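PDB 6EHD: OmpT protein from Vibrio cholerae serotype O1, which probably forms a general diffusion channel, a beta-barrel porin through which small solutes and ions cross the outer membrane. Local coordinates for residues Arg170-Lys175 against Lys189-Asn194; Asp243-Tyr248 against Val273-Ala278. The protein carries 1 engineered substitution. All coordinates share one frame; numbering follows the deposited sequence.

How the contacts relate
Followed from the N terminus, the chain reaches contact 1 first: 170-175 carries the end of strand 160-171, a corner at K172 and A173, and the start of strand 174-181, and 189-194 of strand 184-205 returns alongside it, closing a loop of 13 intervening residues. Contact 2 opens only afterwards, where 243-248 leads into strand 245-258 and 273-278 ends strand 263-276, closing a longer loop of 24 residues. The two loops follow in series; neither nests in nor crosses the other. Both are antiparallel pairings of neighbouring strands in the porin barrel, on opposite sides of the chain's centre, with contact centres about 42 Å apart and nearest atoms about 25 Å apart.

Contact 1 of 2, residues Arg170-Lys175 against Lys189-Asn194; sequences RDKAFK and KADVTN
R170 and D191 form the polar grip of this pairing: NE of R170 meets OD1 of D191 at 2.8 Å and NH2 of R170 meets OD2 of D191 at 2.7 Å, a side-on, two-nitrogen salt bridge through the syn lone pairs, with the two flat groups 18° from coplanar. R170 CG is anti to the backbone N (chi1 -172°) and the chain runs on extended to NE, passing T193 OG1 3.4 Å from its CD. K172 CE covers one face of the guanidinium, while K172 NZ goes on to N143. Packing is tight where F174 CB meets V192 CG1, 3.3 Å apart; L113 touches both F174 and V192. Paired backbone bonds join D171 to V192 and F174 to A190, and between these pairs the register slips by one residue, a beta bulge in an antiparallel pairing of the porin barrel. At the corner an Asx turn forms as D171 OD1 accepts from A173 N (2.9 Å), and D171 OD2 is held by Q146. The corner residue A173 and the lysines K175 and K189 form the looser, exposed side: A173 meets the other strand mainly through its backbone, and K175 CB comes only to 4.2 Å from K189 NZ.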
loop_
_atom_site.group_PDB
_atom_site.type_symbol
_atom_site.label_atom_id
_atom_site.label_comp_id
_atom_site.label_asym_id
_atom_site.label_seq_id
_atom_site.Cartn_x
_atom_site.Cartn_y
_atom_site.Cartn_z
ATOM N N ARG A 170 -10.300 12.601 -3.812
ATOM C CA ARG A 170 -10.266 14.107 -3.866
ATOM C C ARG A 170 -9.971 14.689 -2.524
ATOM O O ARG A 170 -10.586 14.281 -1.534
ATOM C CB ARG A 170 -11.620 14.689 -4.363
ATOM C CG ARG A 170 -11.561 16.210 -4.628
ATOM C CD ARG A 170 -12.785 16.693 -5.423
ATOM N NE ARG A 170 -12.834 18.165 -5.459
ATOM C CZ ARG A 170 -13.881 18.864 -5.913
ATOM N NH1 ARG A 170 -14.987 18.250 -6.368
ATOM N NH2 ARG A 170 -13.827 20.191 -5.916
ATOM N N ASP A 171 -9.036 15.640 -2.471
ATOM C CA ASP A 171 -8.735 16.365 -1.251
ATOM C C ASP A 171 -8.854 17.891 -1.561
ATOM O O ASP A 171 -8.043 18.446 -2.322
ATOM C CB ASP A 171 -7.344 16.092 -0.739
ATOM C CG ASP A 171 -7.101 16.728 0.673
ATOM O OD1 ASP A 171 -7.522 17.866 0.925
ATOM O OD2 ASP A 171 -6.519 16.083 1.540
ATOM N N LYS A 172 -9.840 18.533 -0.945
ATOM C CA LYS A 172 -10.169 19.940 -1.275
ATOM C C LYS A 172 -9.197 20.948 -0.679
ATOM O O LYS A 172 -9.220 22.093 -1.084
ATOM C CB LYS A 172 -11.613 20.256 -0.853
ATOM C CG LYS A 172 -12.652 19.652 -1.781
ATOM C CD LYS A 172 -14.046 19.709 -1.155
ATOM C CE LYS A 172 -15.078 19.133 -2.086
ATOM N NZ LYS A 172 -16.470 19.394 -1.607
ATOM N N ALA A 173 -8.327 20.523 0.232
ATOM C CA ALA A 173 -7.301 21.387 0.788
ATOM C C ALA A 173 -5.992 20.661 0.996
ATOM O O ALA A 173 -5.473 20.563 2.109
ATOM C CB ALA A 173 -7.787 21.980 2.114
ATOM N N PHE A 174 -5.419 20.166 -0.095
ATOM C CA PHE A 174 -4.196 19.357 -0.015
ATOM C C PHE A 174 -2.948 20.281 0.042
ATOM O O PHE A 174 -2.765 21.127 -0.836
ATOM C CB PHE A 174 -4.094 18.430 -1.250
ATOM C CG PHE A 174 -2.984 17.435 -1.163
ATOM C CD1 PHE A 174 -3.095 16.307 -0.344
ATOM C CD2 PHE A 174 -1.819 17.604 -1.893
ATOM C CE1 PHE A 174 -2.039 15.392 -0.257
ATOM C CE2 PHE A 174 -0.793 16.650 -1.848
ATOM C CZ PHE A 174 -0.905 15.549 -1.020
ATOM N N LYS A 175 -2.099 20.064 1.031
ATOM C CA LYS A 175 -0.798 20.730 1.134
ATOM C C LYS A 175 0.243 20.131 0.180
ATOM O O LYS A 175 0.796 19.058 0.411
ATOM C CB LYS A 175 -0.268 20.689 2.565
ATOM C CG LYS A 175 1.036 21.469 2.773
ATOM C CD LYS A 175 1.336 21.650 4.265
ATOM C CE LYS A 175 2.234 22.845 4.591
ATOM N NZ LYS A 175 3.662 22.452 4.776
ATOM N N LYS A 189 -1.628 25.360 -1.056
ATOM C CA LYS A 189 -2.713 24.376 -0.939
ATOM C C LYS A 189 -3.582 24.412 -2.172
ATOM O O LYS A 189 -3.725 25.459 -2.776
ATOM C CB LYS A 189 -3.553 24.594 0.314
ATOM C CG LYS A 189 -2.701 24.693 1.564
ATOM C CD LYS A 189 -3.362 24.125 2.803
ATOM C CE LYS A 189 -2.400 24.195 3.983
ATOM N NZ LYS A 189 -2.692 23.138 4.991
ATOM N N ALA A 190 -4.145 23.255 -2.553
ATOM C CA ALA A 190 -4.943 23.134 -3.737
ATOM C C ALA A 190 -6.025 22.078 -3.548
ATOM O O ALA A 190 -5.905 21.230 -2.655
ATOM C CB ALA A 190 -4.041 22.794 -4.895
ATOM N N ASP A 191 -7.091 22.229 -4.312
ATOM C CA ASP A 191 -8.161 21.254 -4.464
ATOM C C ASP A 191 -7.728 20.271 -5.590
ATOM O O ASP A 191 -7.779 20.594 -6.789
ATOM C CB ASP A 191 -9.482 22.003 -4.780
ATOM C CG ASP A 191 -10.708 21.097 -4.892
ATOM O OD1 ASP A 191 -10.632 19.825 -4.933
ATOM O OD2 ASP A 191 -11.815 21.680 -5.003
ATOM N N VAL A 192 -7.272 19.066 -5.180
ATOM C CA VAL A 192 -6.646 18.093 -6.120
ATOM C C VAL A 192 -7.434 16.764 -6.102
ATOM O O VAL A 192 -7.862 16.306 -5.037
ATOM C CB VAL A 192 -5.146 17.926 -5.828
ATOM C CG1 VAL A 192 -4.880 17.579 -4.381
ATOM C CG2 VAL A 192 -4.489 16.882 -6.754
ATOM N N THR A 193 -7.692 16.256 -7.295
ATOM C CA THR A 193 -8.329 14.941 -7.543
ATOM C C THR A 193 -7.272 14.002 -8.189
ATOM O O THR A 193 -6.550 14.426 -9.129
ATOM C CB THR A 193 -9.548 15.097 -8.498
ATOM O OG1 THR A 193 -10.529 15.954 -7.872
ATOM C CG2 THR A 193 -10.280 13.795 -8.706
ATOM N N ASN A 194 -7.183 12.761 -7.686
ATOM C CA ASN A 194 -6.311 11.702 -8.283
ATOM C C ASN A 194 -7.249 10.647 -8.777
ATOM O O ASN A 194 -7.999 10.133 -7.957
ATOM C CB ASN A 194 -5.398 11.163 -7.177
ATOM C CG ASN A 194 -4.349 10.161 -7.695
ATOM O OD1 ASN A 194 -3.987 10.208 -8.861
ATOM N ND2 ASN A 194 -3.840 9.260 -6.778
#

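Contact 2 of 2, residues Asp243-Tyr248 against Val273-Ala278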
loop_
_atom_site.group_PDB
_atom_site.type_symbol
_atom_site.label_atom_id
_atom_site.label_comp_id
_atom_site.label_asym_id
_atom_site.label_seq_id
_atom_site.Cartn_x
_atom_site.Cartn_y
_atom_site.Cartn_z
ATOM N N ASP A 243 14.095 -24.092 1.285
ATOM C CA ASP A 243 12.930 -24.044 2.198
ATOM C C ASP A 243 12.775 -22.688 2.987
ATOM O O ASP A 243 11.665 -22.108 3.076
ATOM C CB ASP A 243 13.075 -25.182 3.240
ATOM C CG ASP A 243 14.561 -25.396 3.697
ATOM O OD1 ASP A 243 15.263 -24.437 4.143
ATOM O OD2 ASP A 243 15.054 -26.541 3.542
ATOM N N LYS A 244 13.878 -22.173 3.506
ATOM C CA LYS A 244 13.767 -20.987 4.306
ATOM C C LYS A 244 14.133 -19.737 3.603
ATOM O O LYS A 244 14.044 -18.706 4.207
ATOM C CB LYS A 244 14.673 -21.118 5.554
ATOM C CG LYS A 244 14.178 -22.222 6.494
ATOM C CD LYS A 244 15.322 -22.585 7.411
ATOM C CE LYS A 244 14.925 -23.327 8.648
ATOM N NZ LYS A 244 14.045 -22.548 9.544
ATOM N N THR A 245 14.566 -19.805 2.325
ATOM C CA THR A 245 15.254 -18.703 1.754
ATOM C C THR A 245 14.616 -18.286 0.378
ATOM O O THR A 245 14.483 -19.150 -0.471
ATOM C CB THR A 245 16.771 -19.007 1.551
ATOM O OG1 THR A 245 17.425 -19.350 2.795
ATOM C CG2 THR A 245 17.470 -17.801 1.097
ATOM N N LYS A 246 14.307 -16.981 0.237
ATOM C CA LYS A 246 13.711 -16.441 -0.996
ATOM C C LYS A 246 14.437 -15.226 -1.473
ATOM O O LYS A 246 14.725 -14.288 -0.699
ATOM C CB LYS A 246 12.231 -16.158 -0.731
ATOM C CG LYS A 246 11.481 -15.582 -1.922
ATOM C CD LYS A 246 9.964 -15.644 -1.712
ATOM C CE LYS A 246 9.361 -14.515 -1.001
ATOM N NZ LYS A 246 7.891 -14.898 -0.877
ATOM N N LEU A 247 14.808 -15.228 -2.765
ATOM C CA LEU A 247 15.380 -14.056 -3.362
ATOM C C LEU A 247 14.252 -13.241 -4.069
ATOM O O LEU A 247 13.294 -13.811 -4.602
ATOM C CB LEU A 247 16.465 -14.423 -4.446
ATOM C CG LEU A 247 17.666 -15.291 -3.970
ATOM C CD1 LEU A 247 18.751 -15.354 -5.069
ATOM C CD2 LEU A 247 18.225 -14.702 -2.713
ATOM N N TYR A 248 14.454 -11.956 -4.194
ATOM C CA TYR A 248 13.433 -11.137 -4.908
ATOM C C TYR A 248 14.087 -9.926 -5.592
ATOM O O TYR A 248 15.190 -9.441 -5.247
ATOM C CB TYR A 248 12.333 -10.682 -3.929
ATOM C CG TYR A 248 12.809 -9.819 -2.801
ATOM C CD1 TYR A 248 12.917 -8.449 -2.919
ATOM C CD2 TYR A 248 13.133 -10.409 -1.557
ATOM C CE1 TYR A 248 13.328 -7.646 -1.854
ATOM C CE2 TYR A 248 13.566 -9.610 -0.476
ATOM C CZ TYR A 248 13.679 -8.261 -0.615
ATOM O OH TYR A 248 14.088 -7.419 0.416
ATOM N N VAL A 273 17.000 -10.369 -0.209
ATOM C CA VAL A 273 16.909 -11.691 0.245
ATOM C C VAL A 273 16.116 -11.748 1.559
ATOM O O VAL A 273 16.277 -10.851 2.391
ATOM C CB VAL A 273 18.318 -12.334 0.488
ATOM C CG1 VAL A 273 19.154 -11.577 1.425
ATOM C CG2 VAL A 273 18.209 -13.777 0.949
ATOM N N GLU A 274 15.226 -12.760 1.650
ATOM C CA GLU A 274 14.396 -13.042 2.855
ATOM C C GLU A 274 14.790 -14.360 3.442
ATOM O O GLU A 274 14.818 -15.407 2.739
ATOM C CB GLU A 274 12.892 -13.074 2.459
ATOM C CG GLU A 274 11.866 -13.520 3.584
ATOM C CD GLU A 274 10.540 -13.925 2.894
ATOM O OE1 GLU A 274 9.724 -13.019 2.569
ATOM O OE2 GLU A 274 10.395 -15.096 2.482
ATOM N N TYR A 275 14.898 -14.437 4.791
ATOM C CA TYR A 275 15.241 -15.714 5.435
ATOM C C TYR A 275 14.308 -15.893 6.619
ATOM O O TYR A 275 14.259 -15.020 7.497
ATOM C CB TYR A 275 16.722 -15.750 5.947
ATOM C CG TYR A 275 17.087 -17.001 6.668
ATOM C CD1 TYR A 275 17.539 -18.136 5.969
ATOM C CD2 TYR A 275 17.038 -17.088 8.073
ATOM C CE1 TYR A 275 17.884 -19.316 6.586
ATOM C CE2 TYR A 275 17.361 -18.303 8.694
ATOM C CZ TYR A 275 17.828 -19.383 7.989
ATOM O OH TYR A 275 18.129 -20.617 8.576
ATOM N N LYS A 276 13.640 -17.037 6.648
ATOM C CA LYS A 276 12.636 -17.354 7.762
ATOM C C LYS A 276 13.257 -18.278 8.812
ATOM O O LYS A 276 13.677 -19.390 8.506
ATOM C CB LYS A 276 11.386 -18.004 7.141
ATOM C CG LYS A 276 10.566 -16.980 6.345
ATOM C CD LYS A 276 9.293 -17.662 5.753
ATOM C CE LYS A 276 8.449 -16.711 4.943
ATOM N NZ LYS A 276 7.122 -17.303 4.610
ATOM N N PHE A 277 13.524 -17.747 9.999
ATOM C CA PHE A 277 13.938 -18.630 11.112
ATOM C C PHE A 277 12.813 -19.611 11.501
ATOM O O PHE A 277 13.078 -20.797 11.789
ATOM C CB PHE A 277 14.422 -17.836 12.318
ATOM C CG PHE A 277 15.808 -17.237 12.150
ATOM C CD1 PHE A 277 16.919 -17.948 12.630
ATOM C CD2 PHE A 277 16.023 -15.961 11.638
ATOM C CE1 PHE A 277 18.181 -17.485 12.457
ATOM C CE2 PHE A 277 17.318 -15.458 11.529
ATOM C CZ PHE A 277 18.394 -16.203 11.960
ATOM N N ALA A 278 11.591 -19.114 11.505
ATOM C CA ALA A 278 10.416 -19.894 11.942
ATOM C C ALA A 278 9.205 -19.189 11.408
ATOM O O ALA A 278 9.300 -18.115 10.849
ATOM C CB ALA A 278 10.340 -19.989 13.475
HETATM O O HOH W 1 11.871 -17.225 2.873
HETATM O O HOH W 2 8.064 -15.890 1.672
#
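K246 and E274 face each other as a hydrogen-bonded pair of antiparallel strands in the porin barrel, bonded both ways: E274 N to K246 O at 2.8 Å and K246 N to E274 O at 3.0 Å. K276 N to K244 O continues the register to the open end of this hairpin, where strand 245-258 begins. On the face of T245, L247, V273 and Y275, L247 CD2 packs on V273 CG2 at 3.8 Å, and T245 OG1 lies at the edge of the Y275 ring, 3.4 Å from its CD1. The aliphatic chain of K244 runs past the same tyrosine, its CD near Y275 OH; bent at chi4 (-63°), it places NZ for a weak bond to K276 O. The Y248 ring has its CE2 3.5 Å from V273 N. On the other face K246 and E274 stop short of a salt bridge, K246 NZ being 4.2 Å from E274 OE2, and a water that accepts from K246 NZ and donates to E274 OE2 links them. Farther out, L247 also touches a bound C8E detergent molecule, as would suit a lipid-facing side chain. Y101 OH bonds E274 OE1 and so anchors the other carboxylate oxygen, while E286 holds Y248 OH. Past the strand end, the F277 ring lies against Y275, whose CE2 sits 3.7 Å above the F277 ring plane, over its centre.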